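Local coordinates for protein aerobactin synthase IucC (PDB 6CN7) that probably catalyses the ATP-dependent attachment of a second N-acetyl-N-hydroxylysine to citryl-N-acetyl-N-hydroxylysine, yielding the siderophore aerobactin, at residues V307-T313 against H412-Y417; R13-A17 against I62-R68. The protein carries 5 engineered substitutions. All coordinates share one frame; numbering follows the deposited sequence.

Contact 1. Residues V307-T313 against H412-Y417; sequences VFATDAT and HLLCRY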
ATOM      1  N   VAL A 307       2.362 -41.279  14.749  1.00 67.23           N
ATOM      2  CA  VAL A 307       2.455 -42.323  13.731  1.00 65.09           C
ATOM      3  C   VAL A 307       3.911 -42.577  13.364  1.00 59.22           C
ATOM      4  O   VAL A 307       4.363 -43.728  13.310  1.00 58.17           O
ATOM      5  CB  VAL A 307       1.621 -41.941  12.493  1.00 71.03           C
ATOM      6  CG1 VAL A 307       1.813 -42.956  11.372  1.00 73.02           C
ATOM      7  CG2 VAL A 307       0.147 -41.834  12.858  1.00 73.10           C
ATOM      8  N   PHE A 308       4.666 -41.507  13.108  1.00 56.47           N
ATOM      9  CA  PHE A 308       6.065 -41.656  12.726  1.00 61.28           C
ATOM     10  C   PHE A 308       6.903 -42.235  13.859  1.00 67.23           C
ATOM     11  O   PHE A 308       7.914 -42.897  13.600  1.00 72.66           O
ATOM     12  CB  PHE A 308       6.631 -40.307  12.281  1.00 61.92           C
ATOM     13  CG  PHE A 308       6.230 -39.913  10.887  1.00 63.86           C
ATOM     14  CD1 PHE A 308       4.955 -40.178  10.417  1.00 67.27           C
ATOM     15  CD2 PHE A 308       7.128 -39.279  10.047  1.00 61.85           C
ATOM     16  CE1 PHE A 308       4.584 -39.822   9.136  1.00 65.39           C
ATOM     17  CE2 PHE A 308       6.760 -38.919   8.764  1.00 63.09           C
ATOM     18  CZ  PHE A 308       5.486 -39.191   8.310  1.00 62.64           C
ATOM     19  N   ALA A 309       6.505 -41.999  15.109  1.00 65.90           N
ATOM     20  CA  ALA A 309       7.234 -42.564  16.239  1.00 66.74           C
ATOM     21  C   ALA A 309       6.939 -44.049  16.409  1.00 70.85           C
ATOM     22  O   ALA A 309       7.833 -44.828  16.758  1.00 72.74           O
ATOM     23  CB  ALA A 309       6.886 -41.804  17.520  1.00 64.21           C
ATOM     24  N   THR A 310       5.693 -44.457  16.165  1.00 71.48           N
ATOM     25  CA  THR A 310       5.291 -45.845  16.371  1.00 76.83           C
ATOM     26  C   THR A 310       5.679 -46.719  15.185  1.00 75.62           C
ATOM     27  O   THR A 310       6.315 -47.766  15.355  1.00 80.48           O
ATOM     28  CB  THR A 310       3.780 -45.915  16.612  1.00 82.06           C
ATOM     29  OG1 THR A 310       3.454 -45.212  17.817  1.00 84.95           O
ATOM     30  CG2 THR A 310       3.303 -47.361  16.725  1.00 85.06           C
ATOM     31  N   ASP A 311       5.300 -46.305  13.979  1.00 68.69           N
ATOM     32  CA  ASP A 311       5.522 -47.121  12.794  1.00 60.79           C
ATOM     33  C   ASP A 311       7.009 -47.385  12.589  1.00 53.79           C
ATOM     34  O   ASP A 311       7.812 -46.452  12.504  1.00 52.27           O
ATOM     35  CB  ASP A 311       4.934 -46.419  11.576  1.00 63.73           C
ATOM     36  CG  ASP A 311       4.986 -47.278  10.335  1.00 64.08           C
ATOM     37  OD1 ASP A 311       6.023 -47.255   9.642  1.00 65.84           O
ATOM     38  OD2 ASP A 311       3.995 -47.985  10.055  1.00 65.02           O
ATOM     39  N   ALA A 312       7.372 -48.667  12.493  1.00 56.76           N
ATOM     40  CA  ALA A 312       8.781 -49.032  12.378  1.00 58.63           C
ATOM     41  C   ALA A 312       9.372 -48.573  11.052  1.00 55.76           C
ATOM     42  O   ALA A 312      10.511 -48.094  11.008  1.00 59.04           O
ATOM     43  CB  ALA A 312       8.948 -50.542  12.541  1.00 60.15           C
ATOM     44  N   THR A 313       8.622 -48.717   9.959  1.00 51.72           N
ATOM     45  CA  THR A 313       9.118 -48.277   8.658  1.00 48.30           C
ATOM     46  C   THR A 313       9.421 -46.784   8.663  1.00 51.51           C
ATOM     47  O   THR A 313      10.432 -46.345   8.102  1.00 56.36           O
ATOM     48  CB  THR A 313       8.099 -48.615   7.569  1.00 48.26           C
ATOM     49  OG1 THR A 313       7.874 -50.028   7.548  1.00 55.80           O
ATOM     50  CG2 THR A 313       8.592 -48.168   6.198  1.00 45.44           C
ATOM     51  N   HIS A 412       4.815 -45.011   2.049  1.00 40.76           N
ATOM     52  CA  HIS A 412       4.353 -45.883   3.124  1.00 44.74           C
ATOM     53  C   HIS A 412       3.217 -45.234   3.903  1.00 43.35           C
ATOM     54  O   HIS A 412       2.203 -45.878   4.196  1.00 44.54           O
ATOM     55  CB  HIS A 412       5.520 -46.225   4.052  1.00 49.60           C
ATOM     56  CG  HIS A 412       5.131 -47.045   5.242  1.00 50.92           C
ATOM     57  ND1 HIS A 412       4.710 -48.353   5.142  1.00 51.78           N
ATOM     58  CD2 HIS A 412       5.106 -46.743   6.562  1.00 52.71           C
ATOM     59  CE1 HIS A 412       4.440 -48.821   6.346  1.00 51.00           C
ATOM     60  NE2 HIS A 412       4.670 -47.864   7.225  1.00 54.34           N
ATOM     61  N   LEU A 413       3.372 -43.955   4.255  1.00 46.77           N
ATOM     62  CA  LEU A 413       2.293 -43.236   4.921  1.00 52.99           C
ATOM     63  C   LEU A 413       0.992 -43.351   4.135  1.00 55.25           C
ATOM     64  O   LEU A 413      -0.081 -43.559   4.715  1.00 51.15           O
ATOM     65  CB  LEU A 413       2.683 -41.767   5.102  1.00 51.14           C
ATOM     66  CG  LEU A 413       1.685 -40.865   5.837  1.00 52.42           C
ATOM     67  CD1 LEU A 413       1.454 -41.349   7.260  1.00 53.18           C
ATOM     68  CD2 LEU A 413       2.174 -39.426   5.838  1.00 50.04           C
ATOM     69  N   LEU A 414       1.071 -43.240   2.806  1.00 52.04           N
ATOM     70  CA  LEU A 414      -0.129 -43.297   1.977  1.00 49.86           C
ATOM     71  C   LEU A 414      -0.738 -44.696   1.969  1.00 50.83           C
ATOM     72  O   LEU A 414      -1.937 -44.862   2.224  1.00 49.00           O
ATOM     73  CB  LEU A 414       0.203 -42.851   0.552  1.00 50.01           C
ATOM     74  CG  LEU A 414      -0.891 -43.068  -0.502  1.00 55.65           C
ATOM     75  CD1 LEU A 414      -2.153 -42.304  -0.135  1.00 57.73           C
ATOM     76  CD2 LEU A 414      -0.399 -42.662  -1.881  1.00 55.79           C
ATOM     77  N   CYS A 415       0.071 -45.714   1.672  1.00 50.58           N
ATOM     78  CA  CYS A 415      -0.477 -47.050   1.455  1.00 48.35           C
ATOM     79  C   CYS A 415      -0.968 -47.690   2.745  1.00 47.71           C
ATOM     80  O   CYS A 415      -1.912 -48.488   2.713  1.00 49.69           O
ATOM     81  CB  CYS A 415       0.568 -47.940   0.790  1.00 47.58           C
ATOM     82  SG  CYS A 415       1.087 -47.344  -0.826  1.00 50.19           S
ATOM     83  N   ARG A 416      -0.349 -47.366   3.880  1.00 49.44           N
ATOM     84  CA  ARG A 416      -0.731 -47.971   5.151  1.00 53.82           C
ATOM     85  C   ARG A 416      -1.825 -47.186   5.862  1.00 53.97           C
ATOM     86  O   ARG A 416      -2.753 -47.785   6.416  1.00 55.07           O
ATOM     87  CB  ARG A 416       0.494 -48.090   6.060  1.00 56.78           C
ATOM     88  CG  ARG A 416       0.195 -48.543   7.498  1.00 66.37           C
ATOM     89  CD  ARG A 416       0.731 -49.931   7.758  1.00 69.34           C
ATOM     90  NE  ARG A 416       0.576 -50.342   9.154  1.00 80.60           N
ATOM     91  CZ  ARG A 416       1.566 -50.442  10.036  1.00 84.73           C
ATOM     92  NH1 ARG A 416       2.820 -50.172   9.691  1.00 82.11           N
ATOM     93  NH2 ARG A 416       1.304 -50.829  11.279  1.00 86.36           N
ATOM     94  N   TYR A 417      -1.739 -45.858   5.856  1.00 54.90           N
ATOM     95  CA  TYR A 417      -2.650 -45.019   6.619  1.00 58.23           C
ATOM     96  C   TYR A 417      -3.602 -44.214   5.744  1.00 61.49           C
ATOM     97  O   TYR A 417      -4.415 -43.454   6.277  1.00 62.45           O
ATOM     98  CB  TYR A 417      -1.848 -44.072   7.518  1.00 56.78           C
ATOM     99  CG  TYR A 417      -0.909 -44.789   8.460  1.00 56.77           C
ATOM    100  CD1 TYR A 417      -1.390 -45.425   9.594  1.00 59.36           C
ATOM    101  CD2 TYR A 417       0.456 -44.830   8.215  1.00 57.89           C
ATOM    102  CE1 TYR A 417      -0.541 -46.087  10.459  1.00 58.14           C
ATOM    103  CE2 TYR A 417       1.316 -45.485   9.076  1.00 59.03           C
ATOM    104  CZ  TYR A 417       0.810 -46.112  10.195  1.00 59.20           C
ATOM    105  OH  TYR A 417       1.658 -46.769  11.054  1.00 62.35           O
TER
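Asp311 OD2 is gripped from three quarters by residues of 412-417. His412 NE2 gives it a nearly straight hydrogen bond of 2.9 Å (170°), coming in on the syn side with OD2 close to the imidazole plane. Tyr417 OH donates to the same OD2 at 2.8 Å, on the anti side, and both donors stand off the same face of the carboxylate. Arg416 NH1 adds a salt bridge to OD2, modelled so short that its exact length is doubtful. Asp311 points its carboxylate at helix 395-417, CG lying anti to the backbone N (chi1 -173°). The other oxygen, OD1, takes a weak, bent bond from His412 NE2 and also caps Leu314 N, so one aspartate both starts helix 312-317 and joins it to helix 395-417. This cluster of donors would probably favour the carboxylate anion.

Two CH-pi contacts flank the polar centre. Thr313 CB sits over a face of the His412 ring, 3.7 Å from its centroid, while Val307 CG1 lies over the Tyr417 ring. Beyond them, Leu413 CD1 touches the edge of Phe308 at CE1, 4.0 Å away.

His523 bonds Thr313 OG1, and Tyr519, from helix 505-521, holds His412 ND1. The contact thus pins the junction of helices 291-310 and 312-317 against the C-terminal turns of helix 395-417, with strand 419-421 packing on Leu413.

Contact 2. Residues R13-A17 against I62-R68; sequences RQLVA and IDAQTLR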
ATOM      1  N   ARG A  13      16.106 -14.590 -21.625  1.00 42.91           N
ATOM      2  CA  ARG A  13      16.235 -15.853 -22.346  1.00 45.66           C
ATOM      3  C   ARG A  13      15.868 -17.033 -21.456  1.00 46.76           C
ATOM      4  O   ARG A  13      15.133 -17.934 -21.876  1.00 48.53           O
ATOM      5  CB  ARG A  13      17.656 -16.009 -22.886  1.00 48.48           C
ATOM      6  CG  ARG A  13      17.945 -15.123 -24.079  1.00 53.58           C
ATOM      7  CD  ARG A  13      19.307 -15.400 -24.694  1.00 55.23           C
ATOM      8  NE  ARG A  13      19.536 -14.532 -25.846  1.00 55.72           N
ATOM      9  CZ  ARG A  13      19.233 -14.843 -27.102  1.00 58.53           C
ATOM     10  NH1 ARG A  13      18.692 -16.019 -27.399  1.00 60.48           N
ATOM     11  NH2 ARG A  13      19.475 -13.972 -28.073  1.00 60.83           N
ATOM     12  N   GLN A  14      16.367 -17.043 -20.218  1.00 46.17           N
ATOM     13  CA  GLN A  14      16.039 -18.133 -19.306  1.00 47.09           C
ATOM     14  C   GLN A  14      14.533 -18.222 -19.084  1.00 43.47           C
ATOM     15  O   GLN A  14      13.968 -19.321 -19.047  1.00 44.70           O
ATOM     16  CB  GLN A  14      16.766 -17.945 -17.974  1.00 49.01           C
ATOM     17  CG  GLN A  14      18.289 -17.949 -18.078  1.00 58.35           C
ATOM     18  CD  GLN A  14      18.867 -19.322 -18.351  1.00 64.26           C
ATOM     19  OE1 GLN A  14      19.423 -19.569 -19.420  1.00 66.16           O
ATOM     20  NE2 GLN A  14      18.751 -20.221 -17.383  1.00 67.16           N
ATOM     21  N   LEU A  15      13.864 -17.077 -18.937  1.00 39.56           N
ATOM     22  CA  LEU A  15      12.432 -17.103 -18.667  1.00 41.70           C
ATOM     23  C   LEU A  15      11.644 -17.547 -19.895  1.00 44.69           C
ATOM     24  O   LEU A  15      10.699 -18.337 -19.779  1.00 41.84           O
ATOM     25  CB  LEU A  15      11.957 -15.727 -18.187  1.00 44.71           C
ATOM     26  CG  LEU A  15      10.465 -15.628 -17.850  1.00 49.16           C
ATOM     27  CD1 LEU A  15      10.054 -16.691 -16.842  1.00 47.70           C
ATOM     28  CD2 LEU A  15      10.121 -14.242 -17.321  1.00 48.38           C
ATOM     29  N   VAL A  16      12.010 -17.050 -21.080  1.00 43.06           N
ATOM     30  CA  VAL A  16      11.346 -17.490 -22.305  1.00 43.80           C
ATOM     31  C   VAL A  16      11.474 -19.001 -22.457  1.00 43.77           C
ATOM     32  O   VAL A  16      10.500 -19.697 -22.770  1.00 45.87           O
ATOM     33  CB  VAL A  16      11.922 -16.747 -23.526  1.00 44.51           C
ATOM     34  CG1 VAL A  16      11.453 -17.390 -24.834  1.00 45.42           C
ATOM     35  CG2 VAL A  16      11.514 -15.281 -23.491  1.00 45.05           C
ATOM     36  N   ALA A  17      12.679 -19.531 -22.239  1.00 38.98           N
ATOM     37  CA  ALA A  17      12.884 -20.971 -22.355  1.00 41.93           C
ATOM     38  C   ALA A  17      12.046 -21.729 -21.334  1.00 40.46           C
ATOM     39  O   ALA A  17      11.462 -22.772 -21.653  1.00 38.13           O
ATOM     40  CB  ALA A  17      14.367 -21.304 -22.186  1.00 44.12           C
ATOM     41  N   ILE A  62      15.530 -26.838 -22.984  1.00 45.25           N
ATOM     42  CA  ILE A  62      15.810 -25.825 -23.995  1.00 47.22           C
ATOM     43  C   ILE A  62      17.120 -25.126 -23.662  1.00 47.48           C
ATOM     44  O   ILE A  62      17.342 -24.711 -22.519  1.00 50.40           O
ATOM     45  CB  ILE A  62      14.649 -24.820 -24.089  1.00 46.38           C
ATOM     46  CG1 ILE A  62      13.404 -25.527 -24.642  1.00 47.35           C
ATOM     47  CG2 ILE A  62      15.038 -23.617 -24.959  1.00 49.16           C
ATOM     48  CD1 ILE A  62      12.171 -24.647 -24.755  1.00 51.49           C
ATOM     49  N   ASP A  63      17.994 -25.002 -24.661  1.00 50.51           N
ATOM     50  CA  ASP A  63      19.210 -24.202 -24.538  1.00 49.32           C
ATOM     51  C   ASP A  63      18.850 -22.745 -24.797  1.00 47.70           C
ATOM     52  O   ASP A  63      18.609 -22.349 -25.943  1.00 49.86           O
ATOM     53  CB  ASP A  63      20.275 -24.697 -25.514  1.00 50.47           C
ATOM     54  CG  ASP A  63      21.583 -23.932 -25.394  1.00 57.57           C
ATOM     55  OD1 ASP A  63      21.621 -22.906 -24.678  1.00 58.37           O
ATOM     56  OD2 ASP A  63      22.579 -24.360 -26.016  1.00 59.05           O
ATOM     57  N   ALA A  64      18.828 -21.940 -23.730  1.00 46.72           N
ATOM     58  CA  ALA A  64      18.300 -20.582 -23.827  1.00 48.72           C
ATOM     59  C   ALA A  64      19.095 -19.719 -24.803  1.00 49.35           C
ATOM     60  O   ALA A  64      18.546 -18.766 -25.367  1.00 53.94           O
ATOM     61  CB  ALA A  64      18.282 -19.932 -22.444  1.00 39.81           C
ATOM     62  N   GLN A  65      20.376 -20.025 -25.017  1.00 53.64           N
ATOM     63  CA  GLN A  65      21.187 -19.191 -25.898  1.00 62.03           C
ATOM     64  C   GLN A  65      20.781 -19.341 -27.359  1.00 60.61           C
ATOM     65  O   GLN A  65      20.992 -18.419 -28.154  1.00 61.65           O
ATOM     66  CB  GLN A  65      22.670 -19.527 -25.729  1.00 69.54           C
ATOM     67  CG  GLN A  65      23.293 -18.953 -24.467  1.00 77.52           C
ATOM     68  CD  GLN A  65      23.291 -17.436 -24.457  1.00 87.27           C
ATOM     69  OE1 GLN A  65      23.603 -16.795 -25.464  1.00 93.42           O
ATOM     70  NE2 GLN A  65      22.929 -16.851 -23.320  1.00 86.26           N
ATOM     71  N   THR A  66      20.199 -20.480 -27.732  1.00 59.19           N
ATOM     72  CA  THR A  66      19.812 -20.716 -29.117  1.00 57.79           C
ATOM     73  C   THR A  66      18.471 -20.094 -29.483  1.00 56.49           C
ATOM     74  O   THR A  66      18.094 -20.132 -30.659  1.00 60.61           O
ATOM     75  CB  THR A  66      19.757 -22.221 -29.395  1.00 59.27           C
ATOM     76  OG1 THR A  66      18.690 -22.812 -28.641  1.00 60.86           O
ATOM     77  CG2 THR A  66      21.073 -22.888 -29.015  1.00 59.38           C
ATOM     78  N   LEU A  67      17.747 -19.526 -28.520  1.00 56.23           N
ATOM     79  CA  LEU A  67      16.405 -19.024 -28.790  1.00 53.04           C
ATOM     80  C   LEU A  67      16.424 -17.963 -29.883  1.00 52.77           C
ATOM     81  O   LEU A  67      17.228 -17.027 -29.847  1.00 47.21           O
ATOM     82  CB  LEU A  67      15.790 -18.454 -27.510  1.00 47.23           C
ATOM     83  CG  LEU A  67      15.242 -19.481 -26.517  1.00 44.78           C
ATOM     84  CD1 LEU A  67      14.909 -18.810 -25.197  1.00 44.62           C
ATOM     85  CD2 LEU A  67      14.011 -20.183 -27.077  1.00 44.70           C
ATOM     86  N   ARG A  68      15.520 -18.113 -30.851  1.00 56.19           N
ATOM     87  CA  ARG A  68      15.346 -17.157 -31.934  1.00 60.99           C
ATOM     88  C   ARG A  68      13.862 -16.942 -32.182  1.00 59.44           C
ATOM     89  O   ARG A  68      13.088 -17.903 -32.227  1.00 56.49           O
ATOM     90  CB  ARG A  68      15.996 -17.643 -33.234  1.00 69.13           C
ATOM     91  CG  ARG A  68      17.495 -17.798 -33.178  1.00 76.96           C
ATOM     92  CD  ARG A  68      18.191 -16.450 -33.146  1.00 85.41           C
ATOM     93  NE  ARG A  68      19.639 -16.602 -33.243  1.00 90.85           N
ATOM     94  CZ  ARG A  68      20.445 -16.809 -32.206  1.00 90.23           C
ATOM     95  NH1 ARG A  68      19.953 -16.889 -30.976  1.00 86.67           N
ATOM     96  NH2 ARG A  68      21.750 -16.937 -32.401  1.00 92.85           N
TER
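Arg13 reaches from the helix into the turn at 64-67, where its NH1 donates to Leu67 O at 3.0 Å. The carbonyl oxygen lies close to the guanidinium plane, and the same NH1 makes a weak second bond to Ala64 O at 3.4 Å. The chain is extended from CG to NE (chi2 -174°), which carries the charged end past Ala64 to these carbonyls.

One turn further along the helix the contact is apolar. Ala17 CB meets Ile62 CG2 at 3.7 Å and also faces Leu67 CD1, a methyl that reaches Val16 CG1 too. The backbones come closest where Ala64 puts only a methyl against the helix, its CA 5.4 Å from that of Arg13. Gln14, next to Arg13, starts away from the turn but bends at chi2 (-73°), bringing OE1 against Ala64 CB.

In the second shell, Arg68 NH1 also donates to Leu67 O at 3.0 Å, from well above the carbonyl plane, so two guanidinium groups share one oxygen. Asp9, one turn back on the helix, forms a salt bridge with Arg13 NE and helps fix how the guanidinium is turned. Thr66 OG1 gives a 2.7 Å bond to Asp63 O and is in turn bonded by Ser51 N of strand 46-54, tying the turn to the sheet. Asp63 OD1 accepts from Gln65 N, closing an Asx turn where the chain leaves edge strand 60-62 beside helix 4-25.

In the fold
From the N terminus, helix 4-25 comes first, then the antiparallel hairpins of strands 32-33 to 60-62. Contact 2 closes this excursion, bringing the loop after the last strand back onto the opening helix, with 44 residues between its segments. Contact 1 opens only much later, at the break between helices 291-310 and 312-317, and closes 98 residues on, at the end of helix 395-417. The two loops therefore follow one another in series, neither enclosing nor crossing the other. The centres of contact 1 and contact 2 lie about 44 Å apart, on opposite sides of the chain's centre. One ties together the N-terminal helix and sheet; the other joins the IucA/IucC and FhuF-like family regions.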